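Local coordinates for protein protease LasA (Pseudomonas aeruginosa, PDB 3IT5) that is a zinc metalloendopeptidase of the M23 family that cleaves the pentaglycine cross-links of staphylococcal cell walls and takes part in the breakdown of host elastin, at residues Gln8-Gln13 / Ser33-Ser38; Gln18-His23 / Tyr39-Trp44; Val51-Ala56 / Val67-Pro72; Gly140-Asn145 / Arg173-Pro178. All coordinates share one frame; numbering follows the deposited sequence.

In the fold
Interactions 1 to 4 lie around one large antiparallel sheet of this M23 peptidase domain. Along the chain the segments of interactions 1 and 2 alternate (8-13, 18-23, 33-38, 39-44), and strands 16-19 and 34-38 are neighbours in the sheet; the two centres lie about 10 Å apart, and together they bring His23 and Asp36 to the zinc. Interaction 3 comes next, away from the metal, its centre about 11 Å from that of interaction 1 and about 20 Å from that of interaction 2, which lies on the opposite side of the chain's centre. Last comes interaction 4, where strand 175-176 flanking 16-19 meets a separate four-stranded sheet. Loop 8-13 touches both interactions 3 and 4.

Interaction 1: Gln8-Gln13 / Ser33-Ser38; sequences QLPWRQ and SSFDAS. With ZN (zinc ion), chain E.
Trp11 and Ala37 make the tightest point of this buried contact: CZ3 of the indole comes within 3.4 Å of Ala37 CB. Leu9 CB lies over one face of the indole, 3.9 Å above its plane and toward the rim, and Trp17 stacks on the same ring system. The packing is slacker around Phe35. Its ring meets Trp11 rim to rim, CE1 to CZ3 at 4.5 Å, while Leu9 CD2 stands 4.2 Å from Phe35 CZ and Pro10 CD 4.4 Å from that same CZ. Phe160 meets the Phe35 ring edge-to-face. Beyond Trp11 the loop turns outward, and Arg12 and Gln13 are exposed to solvent. Along strand 34-38 the side chains alternate: Phe35 and Ala37 serve the apolar layer, whereas Asp36 between them binds the zinc through OD1, with OD2 2.8 Å from the metal. His23, His122 and a water 2.1 Å from the zinc complete the site. The contact across the two segments is thus wholly apolar, and it backs a strand whose other side carries a charged metal ligand.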
loop_
_atom_site.group_PDB
_atom_site.type_symbol
_atom_site.label_atom_id
_atom_site.label_comp_id
_atom_site.label_asym_id
_atom_site.label_seq_id
_atom_site.Cartn_x
_atom_site.Cartn_y
_atom_site.Cartn_z
ATOM N N GLN A 8 0.491 7.702 5.964
ATOM C CA GLN A 8 1.244 6.678 6.676
ATOM C C GLN A 8 1.212 5.400 5.830
ATOM O O GLN A 8 0.535 5.352 4.799
ATOM C CB GLN A 8 0.621 6.413 8.058
ATOM C CG GLN A 8 -0.824 5.898 8.006
ATOM C CD GLN A 8 -1.210 5.045 9.199
ATOM O OE1 GLN A 8 -1.447 3.843 9.058
ATOM N NE2 GLN A 8 -1.280 5.650 10.372
ATOM N N LEU A 9 1.930 4.367 6.267
ATOM C CA LEU A 9 1.899 3.058 5.607
ATOM C C LEU A 9 0.547 2.362 5.836
ATOM O O LEU A 9 -0.060 2.531 6.900
ATOM C CB LEU A 9 3.055 2.182 6.111
ATOM C CG LEU A 9 4.471 2.713 5.859
ATOM C CD1 LEU A 9 5.478 2.090 6.839
ATOM C CD2 LEU A 9 4.904 2.496 4.402
ATOM N N PRO A 10 0.072 1.578 4.840
ATOM C CA PRO A 10 -1.275 0.985 4.884
ATOM C C PRO A 10 -1.431 -0.261 5.773
ATOM O O PRO A 10 -2.101 -1.227 5.385
ATOM C CB PRO A 10 -1.552 0.653 3.411
ATOM C CG PRO A 10 -0.210 0.365 2.846
ATOM C CD PRO A 10 0.755 1.280 3.565
ATOM N N TRP A 11 -0.799 -0.240 6.946
ATOM C CA TRP A 11 -1.091 -1.208 8.003
ATOM C C TRP A 11 -1.118 -0.519 9.363
ATOM O O TRP A 11 -0.724 0.642 9.477
ATOM C CB TRP A 11 -0.119 -2.391 7.993
ATOM C CG TRP A 11 1.344 -2.046 8.034
ATOM C CD1 TRP A 11 2.111 -1.835 9.146
ATOM C CD2 TRP A 11 2.225 -1.916 6.909
ATOM N NE1 TRP A 11 3.414 -1.570 8.782
ATOM C CE2 TRP A 11 3.509 -1.614 7.415
ATOM C CE3 TRP A 11 2.051 -2.023 5.521
ATOM C CZ2 TRP A 11 4.616 -1.420 6.583
ATOM C CZ3 TRP A 11 3.153 -1.822 4.692
ATOM C CH2 TRP A 11 4.419 -1.527 5.228
ATOM N N ARG A 12 -1.600 -1.230 10.378
ATOM C CA ARG A 12 -1.765 -0.665 11.715
ATOM C C ARG A 12 -0.493 -0.017 12.255
ATOM O O ARG A 12 0.602 -0.564 12.131
ATOM C CB ARG A 12 -2.231 -1.731 12.699
ATOM C CG ARG A 12 -3.682 -2.157 12.563
ATOM C CD ARG A 12 -3.877 -3.471 13.297
ATOM N NE ARG A 12 -5.276 -3.726 13.631
ATOM C CZ ARG A 12 -5.692 -4.713 14.423
ATOM N NH1 ARG A 12 -4.815 -5.545 14.978
ATOM N NH2 ARG A 12 -6.989 -4.860 14.665
ATOM N N GLN A 13 -0.663 1.154 12.859
ATOM C CA GLN A 13 0.420 1.850 13.538
ATOM C C GLN A 13 1.003 0.964 14.643
ATOM O O GLN A 13 0.260 0.289 15.363
ATOM C CB GLN A 13 -0.116 3.147 14.131
ATOM C CG GLN A 13 0.903 4.252 14.219
ATOM C CD GLN A 13 0.350 5.487 14.885
ATOM O OE1 GLN A 13 -0.213 6.362 14.226
ATOM N NE2 GLN A 13 0.483 5.558 16.205
ATOM N N SER A 33 3.460 2.916 -9.664
ATOM C CA SER A 33 2.462 3.469 -8.752
ATOM C C SER A 33 2.227 2.650 -7.493
ATOM O O SER A 33 1.618 3.146 -6.547
ATOM C CB SER A 33 1.124 3.582 -9.481
ATOM O OG SER A 33 0.620 2.290 -9.763
ATOM N N SER A 34 2.685 1.401 -7.492
ATOM C CA SER A 34 2.279 0.443 -6.464
ATOM C C SER A 34 3.449 -0.262 -5.784
ATOM O O SER A 34 4.530 -0.404 -6.362
ATOM C CB SER A 34 1.344 -0.617 -7.068
ATOM O OG SER A 34 0.335 -0.039 -7.888
ATOM N N PHE A 35 3.219 -0.695 -4.551
ATOM C CA PHE A 35 4.086 -1.667 -3.899
ATOM C C PHE A 35 3.253 -2.635 -3.070
ATOM O O PHE A 35 2.171 -2.286 -2.587
ATOM C CB PHE A 35 5.209 -1.003 -3.082
ATOM C CG PHE A 35 4.759 -0.372 -1.789
ATOM C CD1 PHE A 35 4.723 -1.116 -0.608
ATOM C CD2 PHE A 35 4.421 0.976 -1.740
ATOM C CE1 PHE A 35 4.327 -0.532 0.597
ATOM C CE2 PHE A 35 4.033 1.573 -0.543
ATOM C CZ PHE A 35 3.983 0.821 0.629
ATOM N N ASP A 36 3.749 -3.857 -2.939
ATOM C CA ASP A 36 3.059 -4.875 -2.165
ATOM C C ASP A 36 3.652 -4.948 -0.771
ATOM O O ASP A 36 4.791 -4.539 -0.554
ATOM C CB ASP A 36 3.139 -6.239 -2.854
ATOM C CG ASP A 36 2.630 -6.206 -4.281
ATOM O OD1 ASP A 36 1.647 -5.483 -4.560
ATOM O OD2 ASP A 36 3.210 -6.910 -5.132
ATOM N N ALA A 37 2.862 -5.455 0.170
ATOM C CA ALA A 37 3.304 -5.621 1.543
ATOM C C ALA A 37 2.547 -6.761 2.201
ATOM O O ALA A 37 1.344 -6.930 1.997
ATOM C CB ALA A 37 3.128 -4.329 2.334
ATOM N N SER A 38 3.278 -7.550 2.978
ATOM C CA SER A 38 2.701 -8.649 3.727
ATOM C C SER A 38 3.525 -8.822 4.991
ATOM O O SER A 38 4.753 -8.666 4.962
ATOM C CB SER A 38 2.736 -9.930 2.894
ATOM O OG SER A 38 2.127 -11.006 3.578
HETATM ZN ZN ZN E . 1.238 -5.547 -6.571
HETATM O O HOH W 1 0.306 -7.426 -6.600
#

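Interaction 2: Gln18-His23 / Tyr39-Trp44; sequences QPNGAH and YDWPRW. With ZN (zinc ion), chain E.
Gln18 on strand 16-19 and Tyr39, just past strand 34-38, bring their CA atoms to 5.7 Å, after which the two chains diverge. Trp41 spans the gap: its NE1 donates to Gln18 O over 2.8 Å in a fairly straight bond (161°), the acceptor close to the indole plane but the donor 38° above the carbonyl plane. Gln18 CB packs 3.8 Å from Trp41 CD1, and its extended side chain carries NE2 to a water that also donates to Asp40 O (2.8 Å). Farther along, Asn20 CB lies 4.0 Å from Trp41 CZ2; Asn20 OD1 accepts from Asp36 N, tying this residue to a zinc ligand. His23 ND1 donates to Gly21 O (2.7 Å) in the planes of both ring and carbonyl, and His23 NE2 binds the zinc, 2.2 Å away. Trp41 also meets the ring of His120, a probable proton donor or acceptor, nearly parallel. Strand 16-19 runs between strands 34-38 and 175-176, while loop 39-44 leads off to rest Trp44 on helix 106-109.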
loop_
_atom_site.group_PDB
_atom_site.type_symbol
_atom_site.label_atom_id
_atom_site.label_comp_id
_atom_site.label_asym_id
_atom_site.label_seq_id
_atom_site.Cartn_x
_atom_site.Cartn_y
_atom_site.Cartn_z
ATOM N N GLN A 18 6.448 -6.445 5.538
ATOM C CA GLN A 18 7.512 -6.481 4.532
ATOM C C GLN A 18 7.012 -6.018 3.162
ATOM O O GLN A 18 6.173 -6.689 2.550
ATOM C CB GLN A 18 8.060 -7.899 4.376
ATOM C CG GLN A 18 8.709 -8.503 5.604
ATOM C CD GLN A 18 9.123 -9.937 5.354
ATOM O OE1 GLN A 18 9.465 -10.308 4.227
ATOM N NE2 GLN A 18 9.084 -10.756 6.397
ATOM N N PRO A 19 7.543 -4.887 2.659
ATOM C CA PRO A 19 7.163 -4.448 1.313
ATOM C C PRO A 19 8.032 -5.079 0.226
ATOM O O PRO A 19 9.142 -5.536 0.508
ATOM C CB PRO A 19 7.397 -2.937 1.363
ATOM C CG PRO A 19 8.541 -2.775 2.351
ATOM C CD PRO A 19 8.497 -3.956 3.299
ATOM N N ASN A 20 7.523 -5.110 -1.004
ATOM C CA ASN A 20 8.321 -5.520 -2.158
ATOM C C ASN A 20 8.568 -4.321 -3.076
ATOM O O ASN A 20 8.141 -3.209 -2.767
ATOM C CB ASN A 20 7.667 -6.700 -2.900
ATOM C CG ASN A 20 6.545 -6.271 -3.849
ATOM O OD1 ASN A 20 6.043 -5.144 -3.787
ATOM N ND2 ASN A 20 6.150 -7.182 -4.737
ATOM N N GLY A 21 9.248 -4.547 -4.199
ATOM C CA GLY A 21 9.607 -3.473 -5.120
ATOM C C GLY A 21 8.435 -2.789 -5.801
ATOM O O GLY A 21 7.385 -3.403 -6.041
ATOM N N ALA A 22 8.623 -1.509 -6.111
ATOM C CA ALA A 22 7.613 -0.714 -6.791
ATOM C C ALA A 22 7.312 -1.264 -8.180
ATOM O O ALA A 22 8.198 -1.777 -8.872
ATOM C CB ALA A 22 8.046 0.744 -6.875
ATOM N N HIS A 23 6.051 -1.158 -8.573
ATOM C CA HIS A 23 5.604 -1.649 -9.866
ATOM C C HIS A 23 4.355 -0.903 -10.289
ATOM O O HIS A 23 3.771 -0.160 -9.493
ATOM C CB HIS A 23 5.360 -3.166 -9.829
ATOM C CG HIS A 23 4.521 -3.621 -8.677
ATOM N ND1 HIS A 23 5.021 -3.752 -7.399
ATOM C CD2 HIS A 23 3.221 -3.991 -8.609
ATOM C CE1 HIS A 23 4.063 -4.175 -6.593
ATOM N NE2 HIS A 23 2.962 -4.332 -7.304
ATOM N N TYR A 39 2.857 -9.133 6.099
ATOM C CA TYR A 39 3.563 -9.385 7.353
ATOM C C TYR A 39 4.674 -10.417 7.161
ATOM O O TYR A 39 5.829 -10.145 7.492
ATOM C CB TYR A 39 2.606 -9.823 8.479
ATOM C CG TYR A 39 3.325 -10.503 9.631
ATOM C CD1 TYR A 39 4.165 -9.782 10.474
ATOM C CD2 TYR A 39 3.181 -11.871 9.860
ATOM C CE1 TYR A 39 4.846 -10.402 11.522
ATOM C CE2 TYR A 39 3.857 -12.507 10.905
ATOM C CZ TYR A 39 4.683 -11.762 11.735
ATOM O OH TYR A 39 5.356 -12.374 12.771
ATOM N N ASP A 40 4.323 -11.581 6.608
ATOM C CA ASP A 40 5.258 -12.709 6.501
ATOM C C ASP A 40 5.436 -13.320 5.101
ATOM O O ASP A 40 6.283 -14.195 4.928
ATOM C CB ASP A 40 4.892 -13.812 7.513
ATOM C CG ASP A 40 3.407 -14.171 7.497
ATOM O OD1 ASP A 40 2.650 -13.611 6.671
ATOM O OD2 ASP A 40 2.993 -15.008 8.329
ATOM N N TRP A 41 4.656 -12.855 4.119
ATOM C CA TRP A 41 4.654 -13.395 2.739
ATOM C C TRP A 41 4.492 -14.929 2.664
ATOM O O TRP A 41 5.364 -15.629 2.133
ATOM C CB TRP A 41 5.895 -12.929 1.954
ATOM C CG TRP A 41 5.825 -11.492 1.516
ATOM C CD1 TRP A 41 6.287 -10.403 2.198
ATOM C CD2 TRP A 41 5.257 -10.990 0.295
ATOM N NE1 TRP A 41 6.040 -9.255 1.483
ATOM C CE2 TRP A 41 5.411 -9.586 0.310
ATOM C CE3 TRP A 41 4.638 -11.591 -0.810
ATOM C CZ2 TRP A 41 4.965 -8.771 -0.734
ATOM C CZ3 TRP A 41 4.194 -10.777 -1.853
ATOM C CH2 TRP A 41 4.357 -9.383 -1.803
ATOM N N PRO A 42 3.360 -15.452 3.172
ATOM C CA PRO A 42 3.225 -16.886 3.376
ATOM C C PRO A 42 2.535 -17.597 2.207
ATOM O O PRO A 42 2.316 -16.994 1.151
ATOM C CB PRO A 42 2.334 -16.946 4.611
ATOM C CG PRO A 42 1.400 -15.763 4.428
ATOM C CD PRO A 42 2.120 -14.748 3.556
ATOM N N ARG A 43 2.200 -18.870 2.409
ATOM C CA ARG A 43 1.408 -19.635 1.452
ATOM C C ARG A 43 -0.069 -19.266 1.595
ATOM O O ARG A 43 -0.470 -18.692 2.611
ATOM C CB ARG A 43 1.584 -21.136 1.701
ATOM C CG ARG A 43 1.572 -21.967 0.443
ATOM C CD ARG A 43 0.796 -23.261 0.606
ATOM N NE ARG A 43 0.216 -23.680 -0.669
ATOM C CZ ARG A 43 0.471 -24.830 -1.293
ATOM N NH1 ARG A 43 1.297 -25.732 -0.770
ATOM N NH2 ARG A 43 -0.120 -25.082 -2.451
ATOM N N TRP A 44 -0.876 -19.598 0.589
ATOM C CA TRP A 44 -2.331 -19.467 0.702
ATOM C C TRP A 44 -2.846 -20.319 1.865
ATOM O O TRP A 44 -2.202 -21.294 2.267
ATOM C CB TRP A 44 -3.032 -19.877 -0.602
ATOM C CG TRP A 44 -2.707 -18.999 -1.786
ATOM C CD1 TRP A 44 -2.002 -19.358 -2.904
ATOM C CD2 TRP A 44 -3.074 -17.623 -1.971
ATOM N NE1 TRP A 44 -1.909 -18.293 -3.771
ATOM C CE2 TRP A 44 -2.560 -17.217 -3.224
ATOM C CE3 TRP A 44 -3.795 -16.696 -1.203
ATOM C CZ2 TRP A 44 -2.734 -15.918 -3.723
ATOM C CZ3 TRP A 44 -3.963 -15.402 -1.696
ATOM C CH2 TRP A 44 -3.437 -15.029 -2.949
HETATM ZN ZN ZN E . 1.238 -5.547 -6.571
HETATM O O HOH W 2 9.066 -13.636 4.982
HETATM O O HOH W 1 0.306 -7.426 -6.600
#

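Interaction 3: Val51-Ala56 / Val67-Pro72; sequences VVAAHA and VRVTHP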
loop_
_atom_site.group_PDB
_atom_site.type_symbol
_atom_site.label_atom_id
_atom_site.label_comp_id
_atom_site.label_asym_id
_atom_site.label_seq_id
_atom_site.Cartn_x
_atom_site.Cartn_y
_atom_site.Cartn_z
ATOM N N VAL A 51 -5.323 -4.371 6.922
ATOM C CA VAL A 51 -5.004 -3.235 6.059
ATOM C C VAL A 51 -5.781 -1.996 6.541
ATOM O O VAL A 51 -6.998 -2.053 6.745
ATOM C CB VAL A 51 -5.343 -3.520 4.571
ATOM C CG1 VAL A 51 -5.038 -2.299 3.699
ATOM C CG2 VAL A 51 -4.586 -4.750 4.052
ATOM N N VAL A 52 -5.071 -0.888 6.730
ATOM C CA VAL A 52 -5.697 0.360 7.166
ATOM C C VAL A 52 -5.510 1.470 6.133
ATOM O O VAL A 52 -4.590 1.417 5.300
ATOM C CB VAL A 52 -5.177 0.842 8.555
ATOM C CG1 VAL A 52 -5.275 -0.270 9.608
ATOM C CG2 VAL A 52 -3.751 1.365 8.452
ATOM N N ALA A 53 -6.386 2.471 6.199
ATOM C CA ALA A 53 -6.289 3.653 5.350
ATOM C C ALA A 53 -4.958 4.365 5.560
ATOM O O ALA A 53 -4.545 4.630 6.692
ATOM C CB ALA A 53 -7.449 4.605 5.617
ATOM N N ALA A 54 -4.287 4.662 4.453
ATOM C CA ALA A 54 -3.016 5.366 4.490
ATOM C C ALA A 54 -3.213 6.851 4.788
ATOM O O ALA A 54 -2.272 7.541 5.178
ATOM C CB ALA A 54 -2.280 5.175 3.186
ATOM N N HIS A 55 -4.446 7.328 4.619
ATOM C CA HIS A 55 -4.773 8.735 4.818
ATOM C C HIS A 55 -6.266 8.960 5.042
ATOM O O HIS A 55 -7.087 8.048 4.851
ATOM C CB HIS A 55 -4.327 9.547 3.598
ATOM C CG HIS A 55 -4.948 9.090 2.316
ATOM N ND1 HIS A 55 -6.090 9.658 1.797
ATOM C CD2 HIS A 55 -4.585 8.116 1.448
ATOM C CE1 HIS A 55 -6.406 9.054 0.665
ATOM N NE2 HIS A 55 -5.511 8.110 0.434
ATOM N N ALA A 56 -6.595 10.190 5.438
ATOM C CA ALA A 56 -7.968 10.672 5.520
ATOM C C ALA A 56 -8.589 10.791 4.132
ATOM O O ALA A 56 -7.908 11.139 3.166
ATOM C CB ALA A 56 -8.010 12.029 6.226
ATOM N N VAL A 67 -10.719 -1.630 -2.599
ATOM C CA VAL A 67 -11.119 -0.407 -1.894
ATOM C C VAL A 67 -10.230 0.750 -2.348
ATOM O O VAL A 67 -9.034 0.560 -2.598
ATOM C CB VAL A 67 -10.976 -0.573 -0.348
ATOM C CG1 VAL A 67 -11.077 0.773 0.380
ATOM C CG2 VAL A 67 -12.023 -1.536 0.197
ATOM N N ARG A 68 -10.820 1.940 -2.451
ATOM C CA ARG A 68 -10.083 3.173 -2.725
ATOM C C ARG A 68 -10.409 4.207 -1.640
ATOM O O ARG A 68 -11.564 4.339 -1.224
ATOM C CB ARG A 68 -10.435 3.698 -4.130
ATOM C CG ARG A 68 -9.870 5.077 -4.523
ATOM C CD ARG A 68 -8.615 5.009 -5.420
ATOM N NE ARG A 68 -8.672 3.955 -6.436
ATOM C CZ ARG A 68 -9.106 4.103 -7.687
ATOM N NH1 ARG A 68 -9.539 5.281 -8.131
ATOM N NH2 ARG A 68 -9.100 3.059 -8.506
ATOM N N VAL A 69 -9.388 4.923 -1.172
ATOM C CA VAL A 69 -9.585 6.025 -0.230
ATOM C C VAL A 69 -9.181 7.323 -0.927
ATOM O O VAL A 69 -8.041 7.469 -1.374
ATOM C CB VAL A 69 -8.801 5.810 1.097
ATOM C CG1 VAL A 69 -9.040 6.965 2.074
ATOM C CG2 VAL A 69 -9.207 4.489 1.747
ATOM N N THR A 70 -10.127 8.254 -1.036
ATOM C CA THR A 70 -9.931 9.461 -1.829
ATOM C C THR A 70 -9.990 10.726 -0.973
ATOM O O THR A 70 -11.017 11.017 -0.349
ATOM C CB THR A 70 -10.973 9.544 -2.969
ATOM O OG1 THR A 70 -10.975 8.310 -3.705
ATOM C CG2 THR A 70 -10.665 10.712 -3.905
ATOM N N HIS A 71 -8.880 11.462 -0.950
ATOM C CA HIS A 71 -8.758 12.719 -0.205
ATOM C C HIS A 71 -9.366 13.874 -1.017
ATOM O O HIS A 71 -9.424 13.794 -2.249
ATOM C CB HIS A 71 -7.278 12.985 0.106
ATOM C CG HIS A 71 -7.042 14.000 1.184
ATOM N ND1 HIS A 71 -7.191 13.711 2.524
ATOM C CD2 HIS A 71 -6.647 15.292 1.121
ATOM C CE1 HIS A 71 -6.913 14.786 3.239
ATOM N NE2 HIS A 71 -6.576 15.760 2.412
ATOM N N PRO A 72 -9.847 14.941 -0.339
ATOM C CA PRO A 72 -10.325 16.127 -1.077
ATOM C C PRO A 72 -9.260 16.775 -1.978
ATOM O O PRO A 72 -9.603 17.493 -2.917
ATOM C CB PRO A 72 -10.734 17.090 0.039
ATOM C CG PRO A 72 -11.098 16.195 1.184
ATOM C CD PRO A 72 -10.149 15.038 1.102
#
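His55 and Val69 lie side by side, pointing opposite ways, and Val69 CG1 comes to rest over one face of the imidazole, 4.0 Å from its centroid and 29° off the ring normal, a CH-pi contact. Val69 CG1 also lies 3.6 Å from His55 O, a buried oxygen with no partner in the model. With CG1 anti to the backbone N (chi1 -179°), that branch reaches the imidazole, and Val69 CG2 packs 4.3 Å from Ala53 CB. His71 crosses His55 at a slant, its backbone N at the edge of the His55 ring. The two imidazoles share an acceptor. His71 ND1 donates to Ala56 O over 2.7 Å, nearly straight at 167° and in its own ring plane, and His55 ND1 donates to that Ala56 O over 2.7 Å from the opposite face of the carbonyl plane. Around them, strand 66-70 pairs with strands 57-63 and 75-83; Val69 packs on Leu99 and Tyr79, and His55 NE2 makes a weak hydrogen bond to Thr77 OG1. The shared oxygen is consistent with a proton on ND1 of both histidines. With His55 ND1 and His71 ND1 4.3 Å apart, simultaneous positive charge on both rings would probably be disfavoured.

Interaction 4: Gly140-Asn145 / Arg173-Pro178; sequences GPYRIN and RPLYNP
Tyr142 OH is gripped by two partners, Tyr176 O and a water: it donates to Tyr176 O at 2.8 Å, in the carbonyl plane and on a lone pair, and accepts from the water at 3.0 Å, which in turn accepts from Tyr176 N. The phenol thereby serves both backbone polar groups of one residue, the carbonyl directly and the amide through water. Its ring is held between two aliphatic groups. On one face Leu175 CD1 sits 3.4 Å above the plane, offset toward the rim, in a CH-pi contact 24° off the ring normal; on the opposite face Pro141 CG lies over the ring centre at 4.3 Å. Anti to its backbone N (chi1 -169°), Leu175 CG comes beside the ring, 3.9 Å from Tyr142 CE2. Pro141 and Pro178 meet tip to tip, Pro141 CD to Pro178 CG at 3.5 Å. His169 approaches Tyr142 edge-to-face, and Leu175 continues onto Leu9 and Pro19. The contact joins the four-stranded sheet, through strand 142-145, to strand 175-176 of the main sheet. Its chemistry is that of one amphipathic side chain: the ring faces bury apolar carbon, while the hydroxyl donates directly to a carbonyl of strand 175-176 and reaches its amide through a water.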
loop_
_atom_site.group_PDB
_atom_site.type_symbol
_atom_site.label_atom_id
_atom_site.label_comp_id
_atom_site.label_asym_id
_atom_site.label_seq_id
_atom_site.Cartn_x
_atom_site.Cartn_y
_atom_site.Cartn_z
ATOM N N GLY A 140 4.658 8.179 6.315
ATOM C CA GLY A 140 5.297 8.468 7.598
ATOM C C GLY A 140 6.598 9.213 7.341
ATOM O O GLY A 140 6.640 10.096 6.480
ATOM N N PRO A 141 7.676 8.846 8.066
ATOM C CA PRO A 141 8.982 9.472 7.858
ATOM C C PRO A 141 9.672 9.017 6.564
ATOM O O PRO A 141 10.608 9.679 6.107
ATOM C CB PRO A 141 9.786 9.009 9.080
ATOM C CG PRO A 141 9.183 7.685 9.437
ATOM C CD PRO A 141 7.711 7.834 9.140
ATOM N N TYR A 142 9.208 7.903 5.991
ATOM C CA TYR A 142 9.857 7.286 4.826
ATOM C C TYR A 142 9.567 8.003 3.511
ATOM O O TYR A 142 8.403 8.257 3.171
ATOM C CB TYR A 142 9.449 5.815 4.675
ATOM C CG TYR A 142 9.638 4.965 5.910
ATOM C CD1 TYR A 142 10.914 4.648 6.377
ATOM C CD2 TYR A 142 8.539 4.464 6.601
ATOM C CE1 TYR A 142 11.085 3.864 7.519
ATOM C CE2 TYR A 142 8.700 3.682 7.739
ATOM C CZ TYR A 142 9.975 3.387 8.191
ATOM O OH TYR A 142 10.139 2.607 9.308
ATOM N N ARG A 143 10.635 8.320 2.784
ATOM C CA ARG A 143 10.543 8.755 1.397
ATOM C C ARG A 143 10.950 7.581 0.519
ATOM O O ARG A 143 12.013 6.989 0.712
ATOM C CB ARG A 143 11.458 9.954 1.130
ATOM C CG ARG A 143 11.472 10.418 -0.327
ATOM C CD ARG A 143 12.547 11.464 -0.581
ATOM N NE ARG A 143 12.177 12.770 -0.038
ATOM C CZ ARG A 143 12.833 13.904 -0.272
ATOM N NH1 ARG A 143 13.911 13.917 -1.051
ATOM N NH2 ARG A 143 12.405 15.036 0.272
ATOM N N ILE A 144 10.099 7.244 -0.441
ATOM C CA ILE A 144 10.351 6.100 -1.314
ATOM C C ILE A 144 11.112 6.503 -2.583
ATOM O O ILE A 144 10.817 7.527 -3.212
ATOM C CB ILE A 144 9.037 5.317 -1.624
ATOM C CG1 ILE A 144 9.294 4.112 -2.538
ATOM C CG2 ILE A 144 7.970 6.231 -2.208
ATOM C CD1 ILE A 144 8.162 3.084 -2.530
ATOM N N ASN A 145 12.127 5.712 -2.915
ATOM C CA ASN A 145 12.788 5.811 -4.204
ATOM C C ASN A 145 12.413 4.592 -5.033
ATOM O O ASN A 145 12.512 3.450 -4.569
ATOM C CB ASN A 145 14.304 5.907 -4.045
ATOM C CG ASN A 145 14.998 6.411 -5.303
ATOM O OD1 ASN A 145 14.921 7.596 -5.639
ATOM N ND2 ASN A 145 15.704 5.515 -5.990
ATOM N N ARG A 173 12.325 -6.593 4.338
ATOM C CA ARG A 173 12.621 -6.446 5.765
ATOM C C ARG A 173 11.419 -5.809 6.465
ATOM O O ARG A 173 10.645 -5.096 5.822
ATOM C CB ARG A 173 13.889 -5.615 5.997
ATOM C CG ARG A 173 15.176 -6.441 6.083
ATOM C CD ARG A 173 15.776 -6.678 4.709
ATOM N NE ARG A 173 17.077 -7.345 4.768
ATOM C CZ ARG A 173 17.960 -7.359 3.771
ATOM N NH1 ARG A 173 17.696 -6.735 2.631
ATOM N NH2 ARG A 173 19.114 -7.994 3.912
ATOM N N PRO A 174 11.245 -6.080 7.777
ATOM C CA PRO A 174 10.126 -5.483 8.514
ATOM C C PRO A 174 10.204 -3.962 8.508
ATOM O O PRO A 174 11.232 -3.395 8.867
ATOM C CB PRO A 174 10.313 -6.021 9.937
ATOM C CG PRO A 174 11.100 -7.283 9.764
ATOM C CD PRO A 174 12.023 -7.008 8.621
ATOM N N LEU A 175 9.122 -3.315 8.084
ATOM C CA LEU A 175 9.075 -1.858 8.007
ATOM C C LEU A 175 8.111 -1.313 9.058
ATOM O O LEU A 175 6.891 -1.386 8.888
ATOM C CB LEU A 175 8.654 -1.411 6.598
ATOM C CG LEU A 175 8.784 0.066 6.212
ATOM C CD1 LEU A 175 10.240 0.512 6.292
ATOM C CD2 LEU A 175 8.227 0.300 4.809
ATOM N N TYR A 176 8.666 -0.774 10.142
ATOM C CA TYR A 176 7.860 -0.224 11.239
ATOM C C TYR A 176 7.046 0.987 10.798
ATOM O O TYR A 176 7.564 1.881 10.135
ATOM C CB TYR A 176 8.729 0.140 12.454
ATOM C CG TYR A 176 7.915 0.615 13.646
ATOM C CD1 TYR A 176 7.761 1.980 13.913
ATOM C CD2 TYR A 176 7.279 -0.296 14.488
ATOM C CE1 TYR A 176 7.005 2.426 14.998
ATOM C CE2 TYR A 176 6.524 0.137 15.577
ATOM C CZ TYR A 176 6.391 1.500 15.823
ATOM O OH TYR A 176 5.646 1.937 16.896
ATOM N N ASN A 177 5.771 0.997 11.181
ATOM C CA ASN A 177 4.863 2.100 10.879
ATOM C C ASN A 177 4.613 2.965 12.116
ATOM O O ASN A 177 3.845 2.577 12.997
ATOM C CB ASN A 177 3.537 1.564 10.321
ATOM C CG ASN A 177 2.561 2.673 9.947
ATOM O OD1 ASN A 177 2.937 3.840 9.822
ATOM N ND2 ASN A 177 1.300 2.309 9.757
ATOM N N PRO A 178 5.265 4.143 12.188
ATOM C CA PRO A 178 5.081 5.015 13.351
ATOM C C PRO A 178 3.818 5.883 13.274
ATOM O O PRO A 178 3.382 6.424 14.292
ATOM C CB PRO A 178 6.351 5.872 13.347
ATOM C CG PRO A 178 6.787 5.910 11.928
ATOM C CD PRO A 178 6.241 4.693 11.227
HETATM O O HOH W 3 11.571 -0.010 9.765
#